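PDB 3M4A: putative Type I topoisomerase from Deinococcus radiodurans, which probably relaxes DNA, as a type IB topoisomerase, by breaking one strand without ATP, letting it pass and rejoining it. Local coordinates for residues 125-130 with 202-207; 151-156 with 217-222; 119-124 with 223-228. All coordinates share one frame; numbering follows the deposited sequence.

Helix 120-134 and the residue before it supply the first segments of interactions 3 and 1. The start, 119-124, enters the outermost contact, interaction 3, which closes only when the chain reaches 223-228. Inside that loop, 125-130 begins interaction 1, closed at 202-207, which runs into the first strand of the hairpin 205-207/214-216. Interaction 2 starts at 151-156, after helix 141-147, and closes at 217-222, so it crosses interaction 1 while both remain nested in interaction 3. Interactions 2 and 3 share helix 219-230. Met-127, Leu-152, Phe-204 and Ile-217 bring interactions 1 and 2 together, an example of how interleaved loops bind sequence-distant parts of a catalytic core.

Interaction 1. Residues 125-130 with 202-207; sequences ALMTRL and WLFQTV. With ACY (acetic acid), chain D; nucleotides of chain B.
The ring of Phe-204 packs against Met-127 and Leu-130 of helix 120-134 where the chain passes from a loop into strand 205-207. Just before it, Leu-203 sets its CG over the opposite face of that ring from Met-127, so the ring lies between a methionine and a leucine side chain. Phe-204 itself receives Met-127 CG 3.8 Å from its ring centroid, 22° off the normal, a CH-pi contact. Met-127 SD lies by the root of the ring, 3.9 Å from Phe-204 CB, in an oblique Met-aromatic contact, and the bend at chi3 (88°) brings CE to Phe-204 CG. Leu-130 CD1 meets Phe-204 CZ obliquely at 3.6 Å. Gln-205 points its CB away, and its amide bonds Arg-214 and the carbonyl of Pro-199; Thr-206 OG1 bonds Leu-118 O.

On another side of the helix, Arg-129 faces the DNA. Arg-129 NE gives a nearly straight bond to ACY O, of an acetate probably from the crystallisation liquor, at 2.8 Å. Arg-129 NH1 and NH2 donate to OP2 (2.9 Å) and OP1 (3.0 Å) of DC10 of chain B. Asp-185 is a further partner of NH1. A leucine in its place would probably leave the phosphate of DC10 and Asp-185 without this cationic partner. One turn of helix thus serves two chemistries: apolar packing secures it to the protein, and a guanidinium edge holds two anions, the DNA phosphate and the acetate.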
loop_
_atom_site.group_PDB
_atom_site.type_symbol
_atom_site.label_atom_id
_atom_site.label_comp_id
_atom_site.label_asym_id
_atom_site.label_seq_id
_atom_site.Cartn_x
_atom_site.Cartn_y
_atom_site.Cartn_z
ATOM N N ALA A 125 -8.197 8.728 -1.547
ATOM C CA ALA A 125 -7.884 8.136 -0.241
ATOM C C ALA A 125 -8.565 6.770 -0.082
ATOM O O ALA A 125 -7.961 5.829 0.473
ATOM C CB ALA A 125 -8.298 9.092 0.901
ATOM N N LEU A 126 -9.811 6.649 -0.542
ATOM C CA LEU A 126 -10.537 5.370 -0.498
ATOM C C LEU A 126 -9.819 4.326 -1.374
ATOM O O LEU A 126 -9.625 3.159 -0.984
ATOM C CB LEU A 126 -11.979 5.560 -0.984
ATOM C CG LEU A 126 -12.918 6.359 -0.077
ATOM C CD1 LEU A 126 -14.183 6.782 -0.825
ATOM C CD2 LEU A 126 -13.291 5.477 1.134
ATOM N N MET A 127 -9.396 4.756 -2.555
ATOM C CA MET A 127 -8.665 3.869 -3.465
ATOM C C MET A 127 -7.326 3.428 -2.885
ATOM O O MET A 127 -6.949 2.275 -3.034
ATOM C CB MET A 127 -8.472 4.546 -4.834
ATOM C CG MET A 127 -9.771 4.739 -5.591
ATOM S SD MET A 127 -9.589 5.868 -6.990
ATOM C CE MET A 127 -9.104 4.690 -8.250
ATOM N N THR A 128 -6.640 4.343 -2.195
ATOM C CA THR A 128 -5.359 4.059 -1.554
ATOM C C THR A 128 -5.571 3.069 -0.415
ATOM O O THR A 128 -4.781 2.147 -0.233
ATOM C CB THR A 128 -4.671 5.325 -1.051
ATOM O OG1 THR A 128 -4.436 6.204 -2.159
ATOM C CG2 THR A 128 -3.318 4.983 -0.427
ATOM N N ARG A 129 -6.648 3.241 0.341
ATOM C CA ARG A 129 -6.969 2.244 1.375
ATOM C C ARG A 129 -7.188 0.876 0.743
ATOM O O ARG A 129 -6.726 -0.130 1.260
ATOM C CB ARG A 129 -8.167 2.658 2.237
ATOM C CG ARG A 129 -8.470 1.655 3.349
ATOM C CD ARG A 129 -9.466 2.215 4.324
ATOM N NE ARG A 129 -8.845 3.278 5.111
ATOM C CZ ARG A 129 -9.476 3.991 6.038
ATOM N NH1 ARG A 129 -10.729 3.733 6.371
ATOM N NH2 ARG A 129 -8.811 4.933 6.679
ATOM N N LEU A 130 -7.892 0.820 -0.374
ATOM C CA LEU A 130 -8.090 -0.474 -1.064
ATOM C C LEU A 130 -6.776 -1.125 -1.557
ATOM O O LEU A 130 -6.619 -2.333 -1.459
ATOM C CB LEU A 130 -9.078 -0.322 -2.210
ATOM C CG LEU A 130 -10.522 -0.096 -1.743
ATOM C CD1 LEU A 130 -11.401 0.412 -2.881
ATOM C CD2 LEU A 130 -11.069 -1.411 -1.157
ATOM N N TRP A 202 -18.889 3.198 -14.412
ATOM C CA TRP A 202 -17.584 3.189 -13.735
ATOM C C TRP A 202 -17.754 3.345 -12.231
ATOM O O TRP A 202 -18.699 3.985 -11.766
ATOM C CB TRP A 202 -16.694 4.308 -14.273
ATOM C CG TRP A 202 -16.444 4.178 -15.731
ATOM C CD1 TRP A 202 -17.011 4.925 -16.736
ATOM C CD2 TRP A 202 -15.597 3.225 -16.368
ATOM N NE1 TRP A 202 -16.553 4.496 -17.955
ATOM C CE2 TRP A 202 -15.679 3.459 -17.761
ATOM C CE3 TRP A 202 -14.760 2.202 -15.902
ATOM C CZ2 TRP A 202 -14.968 2.708 -18.684
ATOM C CZ3 TRP A 202 -14.054 1.446 -16.826
ATOM C CH2 TRP A 202 -14.159 1.710 -18.208
ATOM N N LEU A 203 -16.826 2.763 -11.469
ATOM C CA LEU A 203 -16.961 2.737 -10.020
ATOM C C LEU A 203 -16.381 3.986 -9.346
ATOM O O LEU A 203 -17.057 4.621 -8.535
ATOM C CB LEU A 203 -16.298 1.477 -9.461
ATOM C CG LEU A 203 -16.476 1.244 -7.957
ATOM C CD1 LEU A 203 -17.946 1.332 -7.506
ATOM C CD2 LEU A 203 -15.876 -0.120 -7.584
ATOM N N PHE A 204 -15.129 4.325 -9.670
ATOM C CA PHE A 204 -14.412 5.379 -8.942
ATOM C C PHE A 204 -14.582 6.693 -9.670
ATOM O O PHE A 204 -13.917 6.961 -10.673
ATOM C CB PHE A 204 -12.941 5.007 -8.690
ATOM C CG PHE A 204 -12.800 3.832 -7.772
ATOM C CD1 PHE A 204 -12.420 2.598 -8.256
ATOM C CD2 PHE A 204 -13.146 3.955 -6.419
ATOM C CE1 PHE A 204 -12.352 1.507 -7.411
ATOM C CE2 PHE A 204 -13.067 2.878 -5.567
ATOM C CZ PHE A 204 -12.678 1.654 -6.054
ATOM N N GLN A 205 -15.534 7.471 -9.164
ATOM C CA GLN A 205 -15.866 8.780 -9.690
ATOM C C GLN A 205 -15.882 9.793 -8.563
ATOM O O GLN A 205 -16.115 9.454 -7.407
ATOM C CB GLN A 205 -17.248 8.738 -10.330
ATOM C CG GLN A 205 -17.382 7.766 -11.493
ATOM C CD GLN A 205 -18.768 7.807 -12.105
ATOM O OE1 GLN A 205 -18.990 8.478 -13.119
ATOM N NE2 GLN A 205 -19.715 7.117 -11.481
ATOM N N THR A 206 -15.684 11.053 -8.919
ATOM C CA THR A 206 -15.728 12.141 -7.952
ATOM C C THR A 206 -16.831 13.098 -8.394
ATOM O O THR A 206 -17.070 13.224 -9.582
ATOM C CB THR A 206 -14.366 12.856 -7.866
ATOM O OG1 THR A 206 -14.447 13.985 -6.987
ATOM C CG2 THR A 206 -13.876 13.317 -9.248
ATOM N N VAL A 207 -17.504 13.713 -7.425
ATOM C CA VAL A 207 -18.580 14.686 -7.648
ATOM C C VAL A 207 -18.161 16.011 -7.020
ATOM O O VAL A 207 -17.710 16.022 -5.874
ATOM C CB VAL A 207 -19.885 14.230 -6.953
ATOM C CG1 VAL A 207 -20.958 15.326 -7.014
ATOM C CG2 VAL A 207 -20.392 12.942 -7.558
HETATM C C ACY D . -5.219 3.278 4.367
HETATM O O ACY D . -6.172 4.040 4.657
HETATM O OXT ACY D . -5.179 2.083 4.734
HETATM C CH3 ACY D . -4.082 3.826 3.560
ATOM P P DC B 10 -11.067 6.566 9.154
ATOM O OP1 DC B 10 -9.644 6.734 8.881
ATOM O OP2 DC B 10 -11.762 5.424 8.514
ATOM O "O5'" DC B 10 -11.222 6.375 10.727
ATOM C "C5'" DC B 10 -10.588 7.317 11.609
ATOM C "C4'" DC B 10 -11.056 7.078 13.023
ATOM O "O4'" DC B 10 -12.474 7.410 13.140
ATOM C "C3'" DC B 10 -10.924 5.635 13.518
ATOM O "O3'" DC B 10 -10.535 5.618 14.873
ATOM C "C2'" DC B 10 -12.329 5.088 13.394
ATOM C "C1'" DC B 10 -13.094 6.325 13.828
ATOM N N1 DC B 10 -14.530 6.338 13.501
ATOM C C2 DC B 10 -15.368 7.113 14.314
ATOM O O2 DC B 10 -14.881 7.749 15.269
ATOM N N3 DC B 10 -16.688 7.134 14.048
ATOM C C4 DC B 10 -17.191 6.432 13.033
ATOM N N4 DC B 10 -18.501 6.507 12.817
ATOM C C5 DC B 10 -16.352 5.645 12.189
ATOM C C6 DC B 10 -15.043 5.622 12.465
#

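Interaction 2. Residues 151-156 with 217-222; sequences GLSTLR and IHSTEL
Ser-153 points its CB at the start of helix 219-230, and its OG lies 3.5 Å from Ser-219 CB. The CB of Ser-219 is directed across this approach instead of into it, so the two serines do not meet hydroxyl to hydroxyl. A water joins them: it donates to Ser-153 OG at 2.8 Å and accepts from the backbone N of Ser-219, also at 2.8 Å. With chi1 at 70°, Ser-153 OG stands between its own backbone N and carbonyl carbon, where it also bonds Val-138 O. Its carbonyl is taken by Arg-216.

His-218, at the N-cap position, turns the other way, and its ND1 bonds Asp-141 at the start of helix 141-147. Deeper in, Leu-222 points toward the loop, and its CD2 comes to 4.5 Å from Leu-152 CD2, the end of a side chain whose CB is directed across; Leu-152 also packs on Met-127 and Phe-204. The loop behind Ser-153 is folded on itself, with Gly-151 N donating to Thr-154 OG1 at 2.9 Å, nearly straight at 170°, and Thr-154 N returning a bond to Gly-151 O.

The example shows how a helix start can be joined to a loop without direct polar pairing of their side chains. The amide of Ser-219, in the first turn, finds its acceptor in a water, and that water is positioned by a serine which is itself tied to the backbone of Val-138. The polar link is therefore indirect, with only a loose approach of two leucines beside it.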
loop_
_atom_site.group_PDB
_atom_site.type_symbol
_atom_site.label_atom_id
_atom_site.label_comp_id
_atom_site.label_asym_id
_atom_site.label_seq_id
_atom_site.Cartn_x
_atom_site.Cartn_y
_atom_site.Cartn_z
ATOM N N GLY A 151 -8.210 -3.437 -13.265
ATOM C CA GLY A 151 -7.471 -3.168 -12.048
ATOM C C GLY A 151 -8.284 -2.157 -11.275
ATOM O O GLY A 151 -9.364 -1.791 -11.695
ATOM N N LEU A 152 -7.774 -1.672 -10.160
ATOM C CA LEU A 152 -8.594 -0.823 -9.294
ATOM C C LEU A 152 -9.187 0.392 -10.027
ATOM O O LEU A 152 -10.386 0.668 -9.907
ATOM C CB LEU A 152 -7.778 -0.377 -8.086
ATOM C CG LEU A 152 -8.571 0.406 -7.041
ATOM C CD1 LEU A 152 -9.608 -0.483 -6.353
ATOM C CD2 LEU A 152 -7.596 1.036 -6.025
ATOM N N SER A 153 -8.359 1.109 -10.785
ATOM C CA SER A 153 -8.779 2.380 -11.395
ATOM C C SER A 153 -9.708 2.197 -12.593
ATOM O O SER A 153 -10.318 3.160 -13.053
ATOM C CB SER A 153 -7.581 3.248 -11.766
ATOM O OG SER A 153 -6.848 2.725 -12.853
ATOM N N THR A 154 -9.818 0.965 -13.085
ATOM C CA THR A 154 -10.663 0.634 -14.222
ATOM C C THR A 154 -11.860 -0.257 -13.837
ATOM O O THR A 154 -12.562 -0.765 -14.703
ATOM C CB THR A 154 -9.799 0.008 -15.351
ATOM O OG1 THR A 154 -9.087 -1.129 -14.862
ATOM C CG2 THR A 154 -8.786 1.042 -15.829
ATOM N N LEU A 155 -12.137 -0.391 -12.535
ATOM C CA LEU A 155 -13.274 -1.179 -12.107
ATOM C C LEU A 155 -14.574 -0.509 -12.514
ATOM O O LEU A 155 -14.684 0.715 -12.549
ATOM C CB LEU A 155 -13.324 -1.413 -10.589
ATOM C CG LEU A 155 -12.273 -2.310 -9.956
ATOM C CD1 LEU A 155 -12.624 -2.532 -8.486
ATOM C CD2 LEU A 155 -12.168 -3.638 -10.694
ATOM N N ARG A 156 -15.533 -1.363 -12.835
ATOM C CA ARG A 156 -16.877 -0.972 -13.129
ATOM C C ARG A 156 -17.748 -1.246 -11.911
ATOM O O ARG A 156 -17.408 -2.063 -11.044
ATOM C CB ARG A 156 -17.382 -1.759 -14.345
ATOM C CG ARG A 156 -16.655 -1.393 -15.631
ATOM C CD ARG A 156 -16.972 -2.370 -16.741
ATOM N NE ARG A 156 -16.446 -1.885 -18.016
ATOM C CZ ARG A 156 -17.087 -1.067 -18.853
ATOM N NH1 ARG A 156 -18.312 -0.622 -18.590
ATOM N NH2 ARG A 156 -16.485 -0.688 -19.974
ATOM N N ILE A 217 -11.897 9.063 -11.507
ATOM C CA ILE A 217 -10.498 9.090 -11.101
ATOM C C ILE A 217 -9.746 8.049 -11.945
ATOM O O ILE A 217 -10.017 6.848 -11.846
ATOM C CB ILE A 217 -10.302 8.735 -9.610
ATOM C CG1 ILE A 217 -11.094 9.693 -8.712
ATOM C CG2 ILE A 217 -8.818 8.730 -9.265
ATOM C CD1 ILE A 217 -10.686 11.171 -8.836
ATOM N N HIS A 218 -8.821 8.516 -12.774
ATOM C CA HIS A 218 -7.998 7.654 -13.608
ATOM C C HIS A 218 -6.669 7.340 -12.929
ATOM O O HIS A 218 -6.275 7.998 -11.970
ATOM C CB HIS A 218 -7.727 8.337 -14.959
ATOM C CG HIS A 218 -8.967 8.652 -15.744
ATOM N ND1 HIS A 218 -9.447 7.831 -16.740
ATOM C CD2 HIS A 218 -9.810 9.711 -15.696
ATOM C CE1 HIS A 218 -10.533 8.370 -17.268
ATOM N NE2 HIS A 218 -10.779 9.506 -16.648
ATOM N N SER A 219 -5.962 6.347 -13.456
ATOM C CA SER A 219 -4.671 5.929 -12.903
ATOM C C SER A 219 -3.648 7.062 -12.758
ATOM O O SER A 219 -2.962 7.148 -11.752
ATOM C CB SER A 219 -4.083 4.772 -13.727
ATOM O OG SER A 219 -3.801 5.171 -15.066
ATOM N N THR A 220 -3.533 7.943 -13.749
ATOM C CA THR A 220 -2.542 9.021 -13.662
ATOM C C THR A 220 -2.755 9.921 -12.440
ATOM O O THR A 220 -1.809 10.223 -11.717
ATOM C CB THR A 220 -2.532 9.872 -14.936
ATOM O OG1 THR A 220 -2.315 9.015 -16.060
ATOM C CG2 THR A 220 -1.415 10.951 -14.869
ATOM N N GLU A 221 -4.004 10.294 -12.197
ATOM C CA GLU A 221 -4.365 11.124 -11.054
ATOM C C GLU A 221 -4.090 10.397 -9.724
ATOM O O GLU A 221 -3.515 10.979 -8.808
ATOM C CB GLU A 221 -5.824 11.556 -11.147
ATOM C CG GLU A 221 -6.164 12.658 -10.182
ATOM C CD GLU A 221 -7.591 13.130 -10.274
ATOM O OE1 GLU A 221 -8.369 12.548 -11.056
ATOM O OE2 GLU A 221 -7.927 14.094 -9.544
ATOM N N LEU A 222 -4.467 9.124 -9.640
ATOM C CA LEU A 222 -4.203 8.343 -8.431
ATOM C C LEU A 222 -2.717 8.188 -8.196
ATOM O O LEU A 222 -2.240 8.320 -7.074
ATOM C CB LEU A 222 -4.865 6.961 -8.473
ATOM C CG LEU A 222 -4.620 6.071 -7.244
ATOM C CD1 LEU A 222 -5.061 6.744 -5.945
ATOM C CD2 LEU A 222 -5.328 4.719 -7.412
HETATM O O HOH W 1 -7.090 4.364 -15.156
#

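Interaction 3. Residues 119-124 with 223-228; sequences PPRKVM and NAYLRE. With nucleotides of chain B.
Met-124 meets Tyr-225 along most of its length. Its CB sits over one face of the ring, 3.9 Å from the centroid and 15° off the normal, as a CH-pi contact. CG, placed anti to the carbonyl carbon, turns instead to Ile-217 CG2. SD drops beside the root of the tyrosine, 3.7 Å from Tyr-225 CB, and lies oblique to the ring in a Met-aromatic contact. A bend at chi3 (-62°) then brings CE beside the rim of the ring, 3.9 Å from Tyr-225 CD1. CB, SD and CE of Met-124 thus follow one side of the tyrosine.

Arg-121 completes the contact. Tyr-225 CE1 lies over the centre of its guanidinium face, 3.9 Å above the plane, while the edge of that group grips Glu-228 end-on. Arg-121 NH1 reaches OE1 of Glu-228 at 2.9 Å, in the guanidinium plane and on the syn side of the oxygen. Arg-121 NH2 reaches Glu-228 OE2 at 3.1 Å, tilted from the guanidinium plane and from above the carboxylate plane. Asp-112 unites the pieces, bonding Tyr-225 OH with one oxygen and Arg-121 NE with the other, so the one guanidinium is held by two carboxylates.

Lys-122 points away from this interface, its NZ bonding OP1 of DG9 of chain B at 2.7 Å. The two helical segments run nearly perpendicular, crossing at -82° with axes 10.8 Å apart. Helix 91-113 supplies Asp-112 at their junction, and Leu-226 leads from helix 219-230 to Ala-235 and Phe-238 of helix 235-254.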
loop_
_atom_site.group_PDB
_atom_site.type_symbol
_atom_site.label_atom_id
_atom_site.label_comp_id
_atom_site.label_asym_id
_atom_site.label_seq_id
_atom_site.Cartn_x
_atom_site.Cartn_y
_atom_site.Cartn_z
ATOM N N PRO A 119 -15.225 14.357 -2.978
ATOM C CA PRO A 119 -14.222 15.137 -3.711
ATOM C C PRO A 119 -13.033 14.274 -4.118
ATOM O O PRO A 119 -12.883 13.161 -3.610
ATOM C CB PRO A 119 -13.781 16.187 -2.694
ATOM C CG PRO A 119 -13.956 15.482 -1.361
ATOM C CD PRO A 119 -15.224 14.683 -1.539
ATOM N N PRO A 120 -12.192 14.766 -5.035
ATOM C CA PRO A 120 -11.129 13.935 -5.607
ATOM C C PRO A 120 -10.213 13.259 -4.587
ATOM O O PRO A 120 -9.982 12.051 -4.687
ATOM C CB PRO A 120 -10.356 14.930 -6.479
ATOM C CG PRO A 120 -11.388 15.901 -6.873
ATOM C CD PRO A 120 -12.208 16.108 -5.654
ATOM N N ARG A 121 -9.723 14.013 -3.605
ATOM C CA ARG A 121 -8.787 13.453 -2.636
ATOM C C ARG A 121 -9.467 12.417 -1.736
ATOM O O ARG A 121 -8.806 11.499 -1.269
ATOM C CB ARG A 121 -8.132 14.546 -1.798
ATOM C CG ARG A 121 -7.221 15.431 -2.628
ATOM C CD ARG A 121 -6.605 16.536 -1.784
ATOM N NE ARG A 121 -5.688 16.012 -0.784
ATOM C CZ ARG A 121 -4.384 15.786 -0.951
ATOM N NH1 ARG A 121 -3.763 16.057 -2.092
ATOM N NH2 ARG A 121 -3.693 15.289 0.059
ATOM N N LYS A 122 -10.759 12.567 -1.475
ATOM C CA LYS A 122 -11.468 11.551 -0.669
ATOM C C LYS A 122 -11.603 10.221 -1.447
ATOM O O LYS A 122 -11.334 9.114 -0.911
ATOM C CB LYS A 122 -12.833 12.064 -0.211
ATOM C CG LYS A 122 -13.620 11.008 0.557
ATOM C CD LYS A 122 -14.703 11.570 1.450
ATOM C CE LYS A 122 -15.299 10.471 2.326
ATOM N NZ LYS A 122 -16.174 11.040 3.399
ATOM N N VAL A 123 -11.980 10.316 -2.717
ATOM C CA VAL A 123 -12.086 9.110 -3.556
ATOM C C VAL A 123 -10.703 8.462 -3.712
ATOM O O VAL A 123 -10.575 7.237 -3.623
ATOM C CB VAL A 123 -12.747 9.376 -4.917
ATOM C CG1 VAL A 123 -12.893 8.088 -5.708
ATOM C CG2 VAL A 123 -14.142 9.979 -4.711
ATOM N N MET A 124 -9.662 9.274 -3.911
ATOM C CA MET A 124 -8.295 8.739 -3.987
ATOM C C MET A 124 -7.806 8.137 -2.669
ATOM O O MET A 124 -7.095 7.137 -2.684
ATOM C CB MET A 124 -7.325 9.782 -4.530
ATOM C CG MET A 124 -7.599 10.031 -5.978
ATOM S SD MET A 124 -6.461 11.140 -6.830
ATOM C CE MET A 124 -6.685 12.660 -5.933
ATOM N N ASN A 223 -1.964 7.906 -9.256
ATOM C CA ASN A 223 -0.520 7.771 -9.095
ATOM C C ASN A 223 0.146 9.064 -8.610
ATOM O O ASN A 223 1.103 9.004 -7.859
ATOM C CB ASN A 223 0.138 7.242 -10.379
ATOM C CG ASN A 223 -0.130 5.746 -10.605
ATOM O OD1 ASN A 223 -0.248 4.970 -9.654
ATOM N ND2 ASN A 223 -0.216 5.343 -11.864
ATOM N N ALA A 224 -0.375 10.225 -9.014
ATOM C CA ALA A 224 0.114 11.517 -8.498
ATOM C C ALA A 224 -0.171 11.710 -7.010
ATOM O O ALA A 224 0.660 12.237 -6.267
ATOM C CB ALA A 224 -0.484 12.679 -9.307
ATOM N N TYR A 225 -1.355 11.276 -6.582
ATOM C CA TYR A 225 -1.743 11.300 -5.176
ATOM C C TYR A 225 -0.797 10.424 -4.360
ATOM O O TYR A 225 -0.312 10.841 -3.303
ATOM C CB TYR A 225 -3.195 10.834 -5.043
ATOM C CG TYR A 225 -3.747 10.807 -3.627
ATOM C CD1 TYR A 225 -4.183 11.969 -3.017
ATOM C CD2 TYR A 225 -3.812 9.620 -2.904
ATOM C CE1 TYR A 225 -4.687 11.965 -1.732
ATOM C CE2 TYR A 225 -4.313 9.592 -1.617
ATOM C CZ TYR A 225 -4.761 10.770 -1.033
ATOM O OH TYR A 225 -5.257 10.796 0.250
ATOM N N LEU A 226 -0.540 9.214 -4.855
ATOM C CA LEU A 226 0.400 8.295 -4.204
ATOM C C LEU A 226 1.811 8.892 -4.120
ATOM O O LEU A 226 2.464 8.808 -3.084
ATOM C CB LEU A 226 0.442 6.939 -4.912
ATOM C CG LEU A 226 -0.832 6.094 -4.838
ATOM C CD1 LEU A 226 -0.694 4.805 -5.623
ATOM C CD2 LEU A 226 -1.183 5.819 -3.372
ATOM N N ARG A 227 2.276 9.537 -5.189
ATOM C CA ARG A 227 3.570 10.215 -5.113
ATOM C C ARG A 227 3.620 11.189 -3.939
ATOM O O ARG A 227 4.605 11.222 -3.202
ATOM C CB ARG A 227 3.902 10.938 -6.422
ATOM C CG ARG A 227 4.315 10.004 -7.544
ATOM C CD ARG A 227 5.115 10.718 -8.640
ATOM N NE ARG A 227 4.396 11.853 -9.215
ATOM C CZ ARG A 227 3.384 11.766 -10.085
ATOM N NH1 ARG A 227 2.936 10.587 -10.497
ATOM N NH2 ARG A 227 2.811 12.874 -10.545
ATOM N N GLU A 228 2.543 11.949 -3.746
ATOM C CA GLU A 228 2.447 12.864 -2.619
ATOM C C GLU A 228 2.497 12.148 -1.276
ATOM O O GLU A 228 3.265 12.552 -0.406
ATOM C CB GLU A 228 1.175 13.712 -2.672
ATOM C CG GLU A 228 1.048 14.627 -1.454
ATOM C CD GLU A 228 -0.273 15.346 -1.358
ATOM O OE1 GLU A 228 -0.950 15.473 -2.389
ATOM O OE2 GLU A 228 -0.641 15.777 -0.239
ATOM P P DG B 9 -17.083 8.926 6.559
ATOM O OP1 DG B 9 -16.900 9.073 5.084
ATOM O OP2 DG B 9 -18.038 7.932 7.090
ATOM O "O5'" DG B 9 -15.682 8.646 7.273
ATOM C "C5'" DG B 9 -14.559 9.448 7.002
ATOM C "C4'" DG B 9 -13.559 9.388 8.145
ATOM O "O4'" DG B 9 -14.076 9.954 9.375
ATOM C "C3'" DG B 9 -13.179 7.971 8.557
ATOM O "O3'" DG B 9 -11.796 7.954 8.844
ATOM C "C2'" DG B 9 -14.120 7.639 9.728
ATOM C "C1'" DG B 9 -14.209 8.967 10.430
ATOM N N9 DG B 9 -15.473 9.341 11.048
ATOM C C8 DG B 9 -16.715 9.176 10.521
ATOM N N7 DG B 9 -17.685 9.679 11.229
ATOM C C5 DG B 9 -17.032 10.227 12.311
ATOM C C6 DG B 9 -17.547 10.919 13.425
ATOM O O6 DG B 9 -18.714 11.216 13.697
ATOM N N1 DG B 9 -16.534 11.296 14.278
ATOM C C2 DG B 9 -15.195 11.054 14.098
ATOM N N2 DG B 9 -14.340 11.497 15.030
ATOM N N3 DG B 9 -14.704 10.435 13.045
ATOM C C4 DG B 9 -15.678 10.022 12.222
#